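Glutamate--cysteine ligase GshA (PDB 3K1T) probably acts as a ligase that joins glutamate to cysteine through a gamma-peptide bond, the first step of glutathione synthesis. Local coordinates at residues Asn400-Tyr403 against Ala404-Val407; Leu411-Leu414 against Ala415-Glu419; Val296-Ala299 against Asp300-Arg303. All coordinates share one frame; numbering follows the deposited sequence.

Interaction 1 of 3, residues Asn400-Tyr403 against Ala404-Val407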
# COMPACT_ATOMS: atom_id res chain seq x y z
N ASN A 400 17.71 6.90 -4.90
CA ASN A 400 18.61 6.28 -3.92
C ASN A 400 18.82 7.14 -2.66
O ASN A 400 18.84 6.60 -1.54
CB ASN A 400 19.92 5.88 -4.62
CG ASN A 400 19.73 4.76 -5.58
OD1 ASN A 400 18.80 3.96 -5.44
ND2 ASN A 400 20.63 4.65 -6.56
N ARG A 401 18.89 8.47 -2.84
CA ARG A 401 18.85 9.39 -1.73
C ARG A 401 17.57 9.18 -0.93
O ARG A 401 17.60 9.09 0.32
CB ARG A 401 18.94 10.83 -2.25
CG ARG A 401 18.69 11.94 -1.16
CD ARG A 401 19.92 12.32 -0.41
NE ARG A 401 20.89 13.04 -1.25
CZ ARG A 401 20.91 14.34 -1.49
NH1 ARG A 401 20.01 15.15 -0.96
NH2 ARG A 401 21.85 14.85 -2.30
N PHE A 402 16.43 9.11 -1.63
CA PHE A 402 15.13 8.99 -0.95
C PHE A 402 14.91 7.62 -0.34
O PHE A 402 14.28 7.51 0.72
CB PHE A 402 13.97 9.53 -1.84
CG PHE A 402 13.87 11.01 -1.75
CD1 PHE A 402 14.72 11.83 -2.50
CD2 PHE A 402 13.04 11.61 -0.83
CE1 PHE A 402 14.70 13.19 -2.37
CE2 PHE A 402 13.01 12.99 -0.70
CZ PHE A 402 13.85 13.78 -1.46
N TYR A 403 15.48 6.57 -0.94
CA TYR A 403 15.50 5.26 -0.32
C TYR A 403 16.24 5.34 1.03
O TYR A 403 15.73 4.81 2.06
CB TYR A 403 16.09 4.15 -1.22
CG TYR A 403 16.13 2.80 -0.54
CD1 TYR A 403 14.95 2.12 -0.23
CD2 TYR A 403 17.34 2.19 -0.20
CE1 TYR A 403 14.96 0.90 0.39
CE2 TYR A 403 17.35 0.93 0.47
CZ TYR A 403 16.15 0.30 0.76
OH TYR A 403 16.15 -0.94 1.41
N ALA A 404 17.41 5.98 1.04
CA ALA A 404 18.16 6.17 2.27
C ALA A 404 17.35 6.97 3.31
O ALA A 404 17.33 6.61 4.48
CB ALA A 404 19.55 6.84 2.02
N TYR A 405 16.66 8.03 2.88
CA TYR A 405 15.80 8.77 3.81
C TYR A 405 14.74 7.84 4.44
O TYR A 405 14.47 7.89 5.66
CB TYR A 405 15.10 9.94 3.11
CG TYR A 405 15.97 11.14 2.77
CD1 TYR A 405 17.32 11.15 3.02
CD2 TYR A 405 15.42 12.27 2.17
CE1 TYR A 405 18.12 12.27 2.70
CE2 TYR A 405 16.21 13.39 1.84
CZ TYR A 405 17.55 13.38 2.12
OH TYR A 405 18.36 14.47 1.81
N GLY A 406 14.13 7.01 3.60
CA GLY A 406 13.09 6.09 4.10
C GLY A 406 13.62 5.00 5.02
O GLY A 406 12.91 4.56 5.94
N VAL A 407 14.86 4.57 4.80
CA VAL A 407 15.50 3.61 5.71
C VAL A 407 15.74 4.24 7.12
O VAL A 407 15.35 3.67 8.16
CB VAL A 407 16.81 3.06 5.12
CG1 VAL A 407 17.62 2.32 6.20
CG2 VAL A 407 16.53 2.15 3.90
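R401 and Y405 lie alongside each other, one helical turn apart with their chains running in the same direction, and they illustrate how a polar pair can be satisfied on a largely buried helix. R401 NH1 gives a rather long bond to Y405 OH, 3.3 Å and bent to 150°, with the hydroxyl somewhat out of the guanidinium plane. With CG anti to the backbone N, the arginine chain folds at its second and third torsions, and this bend lays CG over one face of the tyrosine ring, 4.1 Å from the centroid. The same hydroxyl also bonds N52 ND2, while R401 NE makes a salt bridge with D396. Y405 meets F402 differently: it turns an edge toward the phenylalanine face, the ring centroids 5.0 Å apart and the planes at 61°. A leucine in place of Y405 would probably leave R401 NH1 and N52 ND2 without their shared acceptor and F402 without the ring edge on its face. On another side of the helix V407 CG2 sits over the Y403 ring, 3.9 Å from its centroid, and Y403 OH bonds E30. In the backbone, the carbonyls of N400 to Y403 each accept the amide four residues on, as in V407 N to Y403 O at 2.9 Å; the amide end of N400 is satisfied by D390 N and A394 O. The turn is wedged between other elements: A404 and V407 touch helix 13-23, Y403 reaches helix 26-40, and Y405 packs on strand 45-52.

Interaction 2 of 3, residues Leu411-Leu414 against Ala415-Glu419; sequences LALL and AATIE
L414 and I418 touch one turn apart on helix 398-421, in the i to i+4 spacing that brings side chains of an alpha helix together. The two lie slanted across one another, neither parallel nor square. I418 CD1 comes to 4.0 Å from L414 CG, so that the end of one side chain meets the branch point of the other. L414 swings CG anti to its own amide nitrogen (chi1 177°), beside its carbonyl carbon and thus on the side of the following turn. I418 CD1, for its part, reaches back to the preceding turn, and the gap is closed from both ends.

T417 uses the same kind of return for a polar purpose. With its OG1 anti to the carbonyl carbon (chi1 -58°), the hydroxyl folds back and donates to L413 O at 2.8 Å. That oxygen already accepts T417 N at 3.0 Å, so two donors of one residue hold it. A side-chain bond to the carbonyl four residues back lets a threonine be buried in a helix with its hydroxyl satisfied. The small methyl groups of A412 and A416 face strand 57-63 and both reach T62, whereas L414 packs against W32 and Q36 of helix 26-40 and L411 reaches helix 210-226 as well. The helix is therefore covered on several sides. The two bonds at L413 O also differ in direction: T417 OG1 approaches from above the carbonyl plane, 39° out of it.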
# COMPACT_ATOMS: atom_id res chain seq x y z
N LEU A 411 14.09 3.29 10.79
CA LEU A 411 14.88 3.00 12.02
C LEU A 411 14.37 3.83 13.18
O LEU A 411 14.20 3.31 14.29
CB LEU A 411 16.38 3.25 11.80
CG LEU A 411 17.09 2.40 10.75
CD1 LEU A 411 18.57 2.93 10.58
CD2 LEU A 411 17.09 0.94 11.18
N ALA A 412 14.12 5.11 12.94
CA ALA A 412 13.56 6.00 13.98
C ALA A 412 12.14 5.55 14.39
O ALA A 412 11.77 5.59 15.56
CB ALA A 412 13.57 7.46 13.50
N LEU A 413 11.33 5.13 13.42
CA LEU A 413 10.01 4.55 13.73
C LEU A 413 10.08 3.33 14.62
O LEU A 413 9.32 3.20 15.61
CB LEU A 413 9.26 4.20 12.43
CG LEU A 413 7.81 3.77 12.59
CD1 LEU A 413 6.98 5.01 12.87
CD2 LEU A 413 7.28 3.03 11.31
N LEU A 414 10.99 2.42 14.30
CA LEU A 414 11.18 1.22 15.10
C LEU A 414 11.59 1.57 16.54
O LEU A 414 11.04 1.03 17.53
CB LEU A 414 12.26 0.32 14.43
CG LEU A 414 12.64 -0.96 15.16
CD1 LEU A 414 11.38 -1.84 15.41
CD2 LEU A 414 13.70 -1.73 14.35
N ALA A 415 12.51 2.52 16.66
CA ALA A 415 12.94 2.95 17.97
C ALA A 415 11.77 3.51 18.80
O ALA A 415 11.66 3.19 20.01
CB ALA A 415 14.09 4.00 17.86
N ALA A 416 10.95 4.36 18.19
CA ALA A 416 9.76 4.94 18.86
C ALA A 416 8.77 3.84 19.29
O ALA A 416 8.22 3.91 20.42
CB ALA A 416 9.08 5.96 17.99
N THR A 417 8.61 2.83 18.45
CA THR A 417 7.74 1.68 18.70
C THR A 417 8.21 0.90 19.94
O THR A 417 7.43 0.59 20.85
CB THR A 417 7.70 0.74 17.48
OG1 THR A 417 7.24 1.49 16.37
CG2 THR A 417 6.78 -0.50 17.72
N ILE A 418 9.51 0.61 19.97
CA ILE A 418 10.15 -0.07 21.10
C ILE A 418 9.99 0.78 22.38
O ILE A 418 9.51 0.27 23.42
CB ILE A 418 11.62 -0.42 20.80
CG1 ILE A 418 11.69 -1.45 19.67
CG2 ILE A 418 12.35 -0.92 22.08
CD1 ILE A 418 13.12 -1.67 19.04
N GLU A 419 10.36 2.05 22.31
CA GLU A 419 10.20 2.97 23.42
C GLU A 419 8.77 2.96 24.00
O GLU A 419 8.61 2.87 25.22
CB GLU A 419 10.55 4.39 22.97
CG GLU A 419 10.45 5.52 24.01
CD GLU A 419 10.46 6.94 23.37
OE1 GLU A 419 10.60 7.08 22.12
OE2 GLU A 419 10.31 7.92 24.12

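Interaction 3 of 3, residues Val296-Ala299 against Asp300-Arg303; sequences VKSA and DDVR
V296 CG1 overlaps the CB of D301 at 3.5 Å, the two side chains running antiparallel alongside each other. The same methyl reaches V302 CG1 at 3.7 Å, where the two valines meet roughly perpendicular, so a small apolar patch lies beside an otherwise polar turn. V296 also rests on V280 and V282 of the neighbouring strand and on V258 of helix 251-272.

The carboxylate of D301 folds back on the turn. K297 N donates to D301 OD2 at 2.9 Å in a nearly straight bond (164°), meeting the oxygen almost along its C-O axis. S298 N adds a weak bond to the same oxygen at 3.3 Å. D301 CG stands anti to the carbonyl carbon and beside its own backbone N, which turns the acid back over the amides that precede it. In return, D301 N donates to S298 O at 3.0 Å and, weakly, to S298 OG. The turn then continues: V302 N bonds A299 O from well above the carbonyl plane, as does D301 N at S298 O, and both bonds span three residues.

The charged side chains of the turn are also paired. R303 NH1 forms a salt bridge with D300 OD1 at 2.9 Å, approaching on the anti side of the carboxylate and tilted out of its plane, and R303 NH2 has E252 as a second partner; the extended K297 chain carries NZ to a salt bridge with E277. Strand 291-296 lies at the edge of a four-stranded antiparallel sheet, and on the short turn between it and helix 307-314 the reciprocal exchange of S298 and D301 resembles a capping box in its bonding pattern, though both of its side-chain bonds are weak.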
# COMPACT_ATOMS: atom_id res chain seq x y z
N VAL A 296 24.52 25.47 21.70
CA VAL A 296 25.79 25.98 22.20
C VAL A 296 26.94 25.44 21.36
O VAL A 296 26.86 24.36 20.78
CB VAL A 296 26.02 25.62 23.71
CG1 VAL A 296 24.93 26.26 24.59
CG2 VAL A 296 26.09 24.13 23.94
N LYS A 297 28.01 26.23 21.30
CA LYS A 297 29.26 25.81 20.63
C LYS A 297 30.44 25.70 21.60
O LYS A 297 31.51 25.31 21.21
CB LYS A 297 29.59 26.77 19.50
CG LYS A 297 28.62 26.65 18.31
CD LYS A 297 28.95 27.64 17.23
CE LYS A 297 28.30 27.26 15.89
NZ LYS A 297 28.67 28.19 14.76
N SER A 298 30.22 26.00 22.88
CA SER A 298 31.26 25.81 23.88
C SER A 298 30.63 25.71 25.28
O SER A 298 29.50 26.15 25.49
CB SER A 298 32.25 26.98 23.87
OG SER A 298 31.67 28.09 24.47
N ALA A 299 31.39 25.15 26.21
CA ALA A 299 30.97 25.05 27.61
C ALA A 299 30.68 26.45 28.17
O ALA A 299 29.77 26.62 29.01
CB ALA A 299 32.05 24.35 28.45
N ASP A 300 31.44 27.45 27.71
CA ASP A 300 31.20 28.83 28.18
C ASP A 300 29.81 29.37 27.84
O ASP A 300 29.26 30.19 28.57
CB ASP A 300 32.27 29.78 27.68
CG ASP A 300 33.50 29.78 28.57
OD1 ASP A 300 33.48 29.18 29.68
OD2 ASP A 300 34.51 30.41 28.16
N ASP A 301 29.22 28.87 26.77
CA ASP A 301 27.88 29.27 26.39
C ASP A 301 26.80 28.86 27.41
O ASP A 301 25.73 29.45 27.40
CB ASP A 301 27.47 28.69 25.01
CG ASP A 301 28.26 29.28 23.85
OD1 ASP A 301 28.85 30.36 24.01
OD2 ASP A 301 28.30 28.66 22.79
N VAL A 302 27.06 27.89 28.27
CA VAL A 302 26.08 27.58 29.33
C VAL A 302 26.36 28.25 30.68
O VAL A 302 25.57 28.11 31.62
CB VAL A 302 25.84 26.05 29.52
CG1 VAL A 302 25.32 25.43 28.21
CG2 VAL A 302 27.07 25.31 30.03
N ARG A 303 27.47 28.98 30.78
CA ARG A 303 27.85 29.69 31.99
C ARG A 303 27.27 31.10 31.96
O ARG A 303 27.23 31.76 30.92
CB ARG A 303 29.36 29.77 32.12
CG ARG A 303 30.02 28.44 32.34
CD ARG A 303 31.53 28.55 32.45
NE ARG A 303 32.08 27.31 33.00
CZ ARG A 303 32.88 26.47 32.36
NH1 ARG A 303 33.33 26.72 31.13
NH2 ARG A 303 33.28 25.37 32.99

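Interactions 1 and 2 belong to one element, helix 398-421, and follow each other along it with centres about 17 Å apart; both are buried and share the regular i to i+4 backbone bonding. Their chemistry differs along the helix: aromatic rings and polar ends with outside partners in interaction 1, aliphatic side chains and one threonine bonded to the main chain in interaction 2. They also share helix 26-40 as a neighbour. Interaction 3 stands apart, its centre about 35 Å and 31 Å from the other two, on a partly buried turn after a sheet-edge strand. There, one carboxylate bonded to backbone amides, together with salt bridges, does more of the work.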